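Local coordinates for protein cellulose 1,4-beta-cellobiosidase (Thermobifida fusca, PDB 4JJJ) that probably cleaves cellulose as a cellobiohydrolase, this chain being the glycosyl hydrolase family 48 catalytic part of a longer protein with a cellulose-binding module, at residues T36-A41 with R617-A622; V29-V34 with H44-T49. The protein carries 1 engineered substitution. All blocks are in the same frame, centred on the assembly; numbering follows the deposited sequence.

Contact 1 (T36-A41 with R617-A622). With GLC (alpha-D-glucopyranose), chain C; BGC (beta-D-glucopyranose), chain B; BGC (beta-D-glucopyranose), chain D.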
loop_
_atom_site.group_PDB
_atom_site.type_symbol
_atom_site.label_atom_id
_atom_site.label_comp_id
_atom_site.label_asym_id
_atom_site.label_seq_id
_atom_site.Cartn_x
_atom_site.Cartn_y
_atom_site.Cartn_z
ATOM N N THR A 36 16.388 -8.356 8.392
ATOM C CA THR A 36 16.287 -8.791 7.045
ATOM C C THR A 36 15.277 -9.884 6.778
ATOM O O THR A 36 14.711 -9.929 5.718
ATOM C CB THR A 36 17.655 -9.179 6.516
ATOM O OG1 THR A 36 18.268 -10.092 7.457
ATOM C CG2 THR A 36 18.495 -7.954 6.243
ATOM N N MET A 37 15.073 -10.784 7.745
ATOM C CA MET A 37 14.167 -11.979 7.520
ATOM C C MET A 37 12.748 -11.650 7.942
ATOM O O MET A 37 12.390 -11.773 9.136
ATOM C CB MET A 37 14.680 -13.244 8.170
ATOM C CG MET A 37 13.830 -14.499 7.830
ATOM S SD MET A 37 14.669 -16.054 8.183
ATOM C CE MET A 37 13.401 -17.192 7.719
ATOM N N ILE A 38 11.953 -11.292 6.940
ATOM C CA ILE A 38 10.615 -10.856 7.153
ATOM C C ILE A 38 9.871 -11.039 5.848
ATOM O O ILE A 38 10.340 -10.627 4.789
ATOM C CB ILE A 38 10.566 -9.356 7.657
ATOM C CG1 ILE A 38 9.103 -8.908 7.907
ATOM C CG2 ILE A 38 11.289 -8.426 6.739
ATOM C CD1 ILE A 38 9.082 -7.675 8.774
ATOM N N VAL A 39 8.697 -11.683 5.921
ATOM C CA VAL A 39 7.953 -12.047 4.741
ATOM C C VAL A 39 6.446 -11.780 5.004
ATOM O O VAL A 39 5.787 -12.455 5.820
ATOM C CB VAL A 39 8.150 -13.548 4.349
ATOM C CG1 VAL A 39 7.378 -13.897 3.124
ATOM C CG2 VAL A 39 9.697 -13.816 4.232
ATOM N N GLU A 40 5.926 -10.703 4.380
ATOM C CA GLU A 40 4.558 -10.268 4.741
ATOM C C GLU A 40 3.848 -9.513 3.647
ATOM O O GLU A 40 2.640 -9.627 3.472
ATOM C CB GLU A 40 4.514 -9.510 6.076
ATOM C CG GLU A 40 5.345 -8.232 6.125
ATOM C CD GLU A 40 5.646 -7.733 7.561
ATOM O OE1 GLU A 40 5.484 -8.508 8.514
ATOM O OE2 GLU A 40 5.959 -6.506 7.589
ATOM N N ALA A 41 4.538 -8.666 2.923
ATOM C CA ALA A 41 4.049 -7.907 1.808
ATOM C C ALA A 41 5.187 -7.709 0.830
ATOM O O ALA A 41 5.188 -8.372 -0.163
ATOM C CB ALA A 41 3.285 -6.611 2.166
ATOM N N ARG A 617 10.782 -6.855 16.104
ATOM C CA ARG A 617 11.105 -6.269 14.828
ATOM C C ARG A 617 10.939 -4.715 14.848
ATOM O O ARG A 617 10.076 -4.181 15.576
ATOM C CB ARG A 617 10.176 -6.841 13.724
ATOM C CG ARG A 617 10.579 -8.259 13.350
ATOM C CD ARG A 617 9.481 -8.971 12.693
ATOM N NE ARG A 617 9.972 -10.133 11.931
ATOM C CZ ARG A 617 9.170 -10.886 11.168
ATOM N NH1 ARG A 617 7.844 -10.749 11.211
ATOM N NH2 ARG A 617 9.703 -11.836 10.390
ATOM N N HIS A 618 11.720 -4.084 14.012
ATOM C CA HIS A 618 11.750 -2.602 13.841
ATOM C C HIS A 618 11.431 -2.350 12.368
ATOM O O HIS A 618 12.288 -2.091 11.521
ATOM C CB HIS A 618 13.106 -2.103 14.266
ATOM C CG HIS A 618 13.392 -2.438 15.689
ATOM N ND1 HIS A 618 13.989 -3.621 16.003
ATOM C CD2 HIS A 618 13.153 -1.825 16.889
ATOM C CE1 HIS A 618 14.099 -3.748 17.313
ATOM N NE2 HIS A 618 13.642 -2.650 17.872
ATOM N N ARG A 619 10.129 -2.351 12.011
ATOM C CA ARG A 619 9.588 -1.980 10.707
ATOM C C ARG A 619 9.640 -0.471 10.604
ATOM O O ARG A 619 9.193 0.212 11.487
ATOM C CB ARG A 619 8.166 -2.448 10.528
ATOM C CG ARG A 619 8.045 -3.997 10.499
ATOM C CD ARG A 619 6.522 -4.328 10.493
ATOM N NE ARG A 619 6.314 -5.778 10.423
ATOM C CZ ARG A 619 6.289 -6.592 11.457
ATOM N NH1 ARG A 619 6.480 -6.153 12.675
ATOM N NH2 ARG A 619 6.055 -7.872 11.229
ATOM N N PHE A 620 10.181 -0.003 9.518
ATOM C CA PHE A 620 10.309 1.480 9.334
ATOM C C PHE A 620 8.997 2.235 9.550
ATOM O O PHE A 620 8.912 3.200 10.314
ATOM C CB PHE A 620 10.917 1.798 8.008
ATOM C CG PHE A 620 11.190 3.274 7.796
ATOM C CD1 PHE A 620 12.286 3.898 8.431
ATOM C CD2 PHE A 620 10.363 4.096 7.033
ATOM C CE1 PHE A 620 12.562 5.244 8.278
ATOM C CE2 PHE A 620 10.634 5.449 6.901
ATOM C CZ PHE A 620 11.729 6.033 7.522
ATOM N N TRP A 621 7.970 1.784 8.871
ATOM C CA TRP A 621 6.681 2.452 8.911
ATOM C C TRP A 621 6.188 2.447 10.336
ATOM O O TRP A 621 5.607 3.407 10.768
ATOM C CB TRP A 621 5.720 1.850 7.946
ATOM C CG TRP A 621 5.041 0.517 8.281
ATOM C CD1 TRP A 621 5.338 -0.690 7.781
ATOM C CD2 TRP A 621 3.932 0.270 9.215
ATOM N NE1 TRP A 621 4.509 -1.637 8.269
ATOM C CE2 TRP A 621 3.605 -1.076 9.126
ATOM C CE3 TRP A 621 3.125 1.106 10.004
ATOM C CZ2 TRP A 621 2.567 -1.640 9.815
ATOM C CZ3 TRP A 621 2.100 0.570 10.676
ATOM C CH2 TRP A 621 1.811 -0.821 10.600
ATOM N N ALA A 622 6.359 1.385 11.076
ATOM C CA ALA A 622 5.816 1.262 12.427
ATOM C C ALA A 622 6.561 2.223 13.358
ATOM O O ALA A 622 5.994 2.811 14.274
ATOM C CB ALA A 622 5.903 -0.181 12.928
HETATM C C1 GLC C . 1.387 -8.678 10.866
HETATM C C2 GLC C . 0.456 -8.684 9.722
HETATM C C3 GLC C . 1.145 -8.105 8.458
HETATM C C4 GLC C . 1.697 -6.703 8.739
HETATM C C5 GLC C . 2.561 -6.818 9.998
HETATM C C6 GLC C . 3.124 -5.529 10.520
HETATM O O1 GLC C . 2.386 -9.514 10.433
HETATM O O2 GLC C . 0.147 -10.103 9.367
HETATM O O3 GLC C . 0.278 -8.132 7.336
HETATM O O4 GLC C . 2.558 -6.296 7.655
HETATM O O5 GLC C . 1.789 -7.342 11.081
HETATM O O6 GLC C . 2.073 -4.717 10.910
HETATM C C2 BGC B . 0.015 -8.465 9.560
HETATM C C3 BGC B . 0.748 -7.920 8.339
HETATM C C4 BGC B . 1.587 -6.681 8.716
HETATM C C5 BGC B . 2.433 -6.823 9.996
HETATM C C6 BGC B . 2.975 -5.490 10.517
HETATM C C1 BGC B . 0.949 -8.610 10.737
HETATM O O1 BGC B . 0.131 -9.062 11.865
HETATM O O2 BGC B . -0.533 -9.749 9.113
HETATM O O3 BGC B . -0.174 -7.588 7.296
HETATM O O4 BGC B . 2.484 -6.306 7.668
HETATM O O5 BGC B . 1.640 -7.374 11.046
HETATM O O6 BGC B . 1.962 -4.614 10.941
HETATM C C2 BGC D . 3.297 -4.671 6.173
HETATM C C3 BGC D . 2.954 -3.446 5.329
HETATM C C4 BGC D . 1.646 -3.694 4.522
HETATM C C5 BGC D . 0.515 -4.274 5.408
HETATM C C6 BGC D . -0.672 -4.671 4.562
HETATM C C1 BGC D . 2.124 -5.116 7.026
HETATM O O2 BGC D . 4.374 -4.364 7.048
HETATM O O3 BGC D . 4.090 -3.181 4.470
HETATM O O4 BGC D . 1.244 -2.446 3.921
HETATM O O5 BGC D . 1.040 -5.401 6.120
HETATM O O6 BGC D . -0.299 -5.616 3.576
HETATM O O HOH W 1 12.734 -10.616 11.582
HETATM O O HOH W 2 7.794 -12.759 8.499
HETATM O O HOH W 3 5.699 -11.086 9.256
#
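Glu-40 and Arg-619 meet tip to tip in a bidentate, side-on salt bridge. Arg-619 NH2 donates to Glu-40 OE1 at 2.8 Å and Arg-619 NE donates to Glu-40 OE2 at 2.9 Å. Both oxygens use their syn lone pairs, and the carboxylate and guanidinium planes lie only 6° apart. The two bonds fix the turn of one group against the other. Glu-545 binds Arg-619 NH2 and Arg-617 NH1 as well, so one carboxylate joins the two arginines.

Arg-617, besides its salt bridge to Glu-545, bonds backbone atoms of 36-41 directly and through water. Its NH2 donates to Met-37 O at 3.0 Å, a bent bond at 142°. Water 1 links Met-37 O to Arg-617 NE, and water 2 links Val-39 N to Arg-617 NH2. Water 3 links the Glu-40 side chain, at OE1, to Arg-617 NH1.

The nonpolar part is Ile-38. Its CG1 is anti to the backbone N (chi1 -179°) and lies over the centre of the Arg-617 guanidinium, 3.8 Å above the plane. Its CD1 reaches on to Arg-619 NE at 3.7 Å.

The same groups line the glycan pocket. O2 of the chain D glucose donates to Glu-40 OE2 at 2.7 Å and accepts from Trp-621 NE1. C6 of the neighbouring sugar, modelled both as GLC (chain C) and as BGC (chain B), packs over one face of the Arg-619 guanidinium. Glu-51, the predicted proton donor, is also hydrogen-bonded to the chain D glucose.

Arg-619 N-caps helix 620-637 of the (alpha/alpha)6 fold. Trp-621 touches helix 50-67 at Glu-51, while Met-37 packs on helix 597-604.

Contact 2 (V29-V34 with H44-T49). With ZN (zinc ion), chain E; BGC (beta-D-glucopyranose), chain D.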
loop_
_atom_site.group_PDB
_atom_site.type_symbol
_atom_site.label_atom_id
_atom_site.label_comp_id
_atom_site.label_asym_id
_atom_site.label_seq_id
_atom_site.Cartn_x
_atom_site.Cartn_y
_atom_site.Cartn_z
ATOM N N VAL A 29 17.672 6.139 1.759
ATOM C CA VAL A 29 16.632 5.209 1.309
ATOM C C VAL A 29 16.287 4.284 2.481
ATOM O O VAL A 29 17.117 3.501 2.954
ATOM C CB VAL A 29 17.095 4.398 0.091
ATOM C CG1 VAL A 29 16.009 3.360 -0.359
ATOM C CG2 VAL A 29 17.432 5.290 -1.048
ATOM N N PRO A 30 15.056 4.383 2.997
ATOM C CA PRO A 30 14.692 3.525 4.126
ATOM C C PRO A 30 14.494 2.089 3.698
ATOM O O PRO A 30 14.037 1.844 2.583
ATOM C CB PRO A 30 13.332 4.071 4.595
ATOM C CG PRO A 30 12.736 4.641 3.339
ATOM C CD PRO A 30 13.960 5.282 2.631
ATOM N N TYR A 31 14.842 1.161 4.553
ATOM C CA TYR A 31 14.494 -0.240 4.374
ATOM C C TYR A 31 13.105 -0.467 4.877
ATOM O O TYR A 31 12.597 0.270 5.694
ATOM C CB TYR A 31 15.456 -1.093 5.191
ATOM C CG TYR A 31 16.935 -1.065 4.795
ATOM C CD1 TYR A 31 17.353 -1.391 3.491
ATOM C CD2 TYR A 31 17.892 -0.803 5.730
ATOM C CE1 TYR A 31 18.693 -1.476 3.170
ATOM C CE2 TYR A 31 19.227 -0.860 5.391
ATOM C CZ TYR A 31 19.583 -1.186 4.127
ATOM O OH TYR A 31 20.965 -1.270 3.799
ATOM N N HIS A 32 12.498 -1.597 4.461
ATOM C CA HIS A 32 11.214 -2.034 5.039
ATOM C C HIS A 32 11.348 -2.209 6.552
ATOM O O HIS A 32 10.532 -1.792 7.337
ATOM C CB HIS A 32 10.723 -3.295 4.367
ATOM C CG HIS A 32 9.470 -3.820 5.022
ATOM N ND1 HIS A 32 8.235 -3.220 4.840
ATOM C CD2 HIS A 32 9.260 -4.896 5.813
ATOM C CE1 HIS A 32 7.332 -3.883 5.515
ATOM N NE2 HIS A 32 7.905 -4.930 6.095
ATOM N N SER A 33 12.471 -2.820 6.931
ATOM C CA SER A 33 12.780 -3.059 8.368
ATOM C C SER A 33 14.252 -3.193 8.594
ATOM O O SER A 33 15.029 -3.503 7.711
ATOM C CB SER A 33 12.052 -4.314 8.903
ATOM O OG SER A 33 12.380 -5.420 8.117
ATOM N N VAL A 34 14.649 -2.994 9.846
ATOM C CA VAL A 34 16.040 -3.168 10.218
ATOM C C VAL A 34 16.481 -4.626 10.015
ATOM O O VAL A 34 17.554 -4.892 9.368
ATOM C CB VAL A 34 16.284 -2.708 11.677
ATOM C CG1 VAL A 34 17.664 -3.138 12.118
ATOM C CG2 VAL A 34 16.134 -1.224 11.847
ATOM N N HIS A 44 11.484 -9.449 1.810
ATOM C CA HIS A 44 12.808 -9.285 2.397
ATOM C C HIS A 44 12.870 -7.953 3.081
ATOM O O HIS A 44 12.322 -6.964 2.519
ATOM C CB HIS A 44 13.917 -9.449 1.361
ATOM C CG HIS A 44 15.286 -9.536 1.938
ATOM N ND1 HIS A 44 16.074 -8.436 2.262
ATOM C CD2 HIS A 44 15.989 -10.622 2.369
ATOM C CE1 HIS A 44 17.220 -8.841 2.808
ATOM N NE2 HIS A 44 17.185 -10.165 2.863
ATOM N N GLY A 45 13.517 -7.889 4.264
ATOM C CA GLY A 45 13.545 -6.659 5.075
ATOM C C GLY A 45 14.230 -5.526 4.421
ATOM O O GLY A 45 13.990 -4.371 4.793
ATOM N N HIS A 46 15.226 -5.792 3.545
ATOM C CA HIS A 46 15.930 -4.724 2.921
ATOM C C HIS A 46 15.553 -4.542 1.458
ATOM O O HIS A 46 16.181 -3.777 0.743
ATOM C CB HIS A 46 17.433 -4.907 3.069
ATOM C CG HIS A 46 17.912 -4.723 4.476
ATOM N ND1 HIS A 46 19.238 -4.776 4.870
ATOM C CD2 HIS A 46 17.209 -4.465 5.601
ATOM C CE1 HIS A 46 19.310 -4.566 6.173
ATOM N NE2 HIS A 46 18.096 -4.348 6.633
ATOM N N GLN A 47 14.348 -5.042 1.093
ATOM C CA GLN A 47 13.599 -4.366 0.128
ATOM C C GLN A 47 13.143 -3.082 0.746
ATOM O O GLN A 47 13.217 -2.931 1.934
ATOM C CB GLN A 47 12.382 -5.203 -0.312
ATOM C CG GLN A 47 12.792 -6.419 -1.158
ATOM C CD GLN A 47 11.711 -7.422 -1.350
ATOM O OE1 GLN A 47 10.725 -7.480 -0.594
ATOM N NE2 GLN A 47 11.863 -8.293 -2.354
ATOM N N THR A 48 12.556 -2.192 -0.007
ATOM C CA THR A 48 11.746 -1.131 0.525
ATOM C C THR A 48 10.595 -0.833 -0.429
ATOM O O THR A 48 10.381 -1.484 -1.457
ATOM C CB THR A 48 12.515 0.162 0.808
ATOM O OG1 THR A 48 11.749 0.905 1.808
ATOM C CG2 THR A 48 12.843 1.015 -0.361
ATOM N N THR A 49 9.796 0.112 -0.012
ATOM C CA THR A 49 8.462 0.308 -0.549
ATOM C C THR A 49 8.149 1.757 -0.685
ATOM O O THR A 49 8.707 2.620 0.060
ATOM C CB THR A 49 7.366 -0.280 0.383
ATOM O OG1 THR A 49 7.488 0.293 1.676
ATOM C CG2 THR A 49 7.575 -1.787 0.481
HETATM ZN ZN ZN E . 20.790 -5.531 3.651
HETATM C C2 BGC D . 3.297 -4.671 6.173
HETATM C C3 BGC D . 2.954 -3.446 5.329
HETATM C C4 BGC D . 1.646 -3.694 4.522
HETATM C C5 BGC D . 0.515 -4.274 5.408
HETATM C C6 BGC D . -0.672 -4.671 4.562
HETATM C C1 BGC D . 2.124 -5.116 7.026
HETATM O O2 BGC D . 4.374 -4.364 7.048
HETATM O O3 BGC D . 4.090 -3.181 4.470
HETATM O O4 BGC D . 1.244 -2.446 3.921
HETATM O O5 BGC D . 1.040 -5.401 6.120
HETATM O O6 BGC D . -0.299 -5.616 3.576
HETATM O O HOH W 4 7.357 -0.720 4.027
HETATM O O HOH W 5 22.166 -5.980 5.257
HETATM O O HOH W 6 20.474 -7.365 2.724
#
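Tyr-31 and His-46 stack face to face, with ring centroids 3.6 Å apart and planes at 8°. His-46 CG lies over the Tyr-31 ring, offset toward its rim. This is the tight part of the contact. His-46 NE2 donates to Val-34 O at 2.8 Å, approaching from above the carbonyl plane. His-46 ND1 binds the zinc ion at 2.1 Å, so both ring nitrogens are engaged. Asp-153 binds the same zinc through OD2 and is hydrogen-bonded through OD1 to Tyr-31 OH, so it links the tyrosine to the metal site.

A type I beta turn, His-44 to Gln-47, leads into strand 47-49. This loop of the (alpha/alpha)6 catalytic domain borders the glycan pocket. His-32 N donates to Gln-47 O at 2.9 Å, and Ser-33 N donates to Gly-45 O at 3.0 Å. Gly-45 CA lies 3.5 Å from Ser-33 OG, which is hydrogen-bonded to Glu-35 O.

The looser side has water in it. Water 4 bridges His-32 ND1 and Thr-49 OG1, where no direct contact joins the two side chains. His-32 NE2 bonds Glu-40, and His-32 CE1 comes within 3.4 Å of O2 of the chain D glucose. At the zinc, waters 5 and 6 complete the ligands given by His-46 and Asp-153.

From the N terminus, the chain leaves strand 27-30 through residues 29-34, then runs through 36-41 and turns into 44-49. Contact 2 closes this short loop, with nine residues between its segments. Contact 1 spans 575 residues and brings the start of helix 620-637 back to the same loop. The two cross along the chain, since 36-41 lies between the segments of contact 2. They also touch: Thr-36 O faces Gly-45 N, and Phe-620 N faces His-32 O, both probable hydrogen bonds. Contact 2 ties the end of strand 27-30 to strand 47-49. Contact 1 ties the loop between them to the start of helix 620-637, beside the chain D glucose.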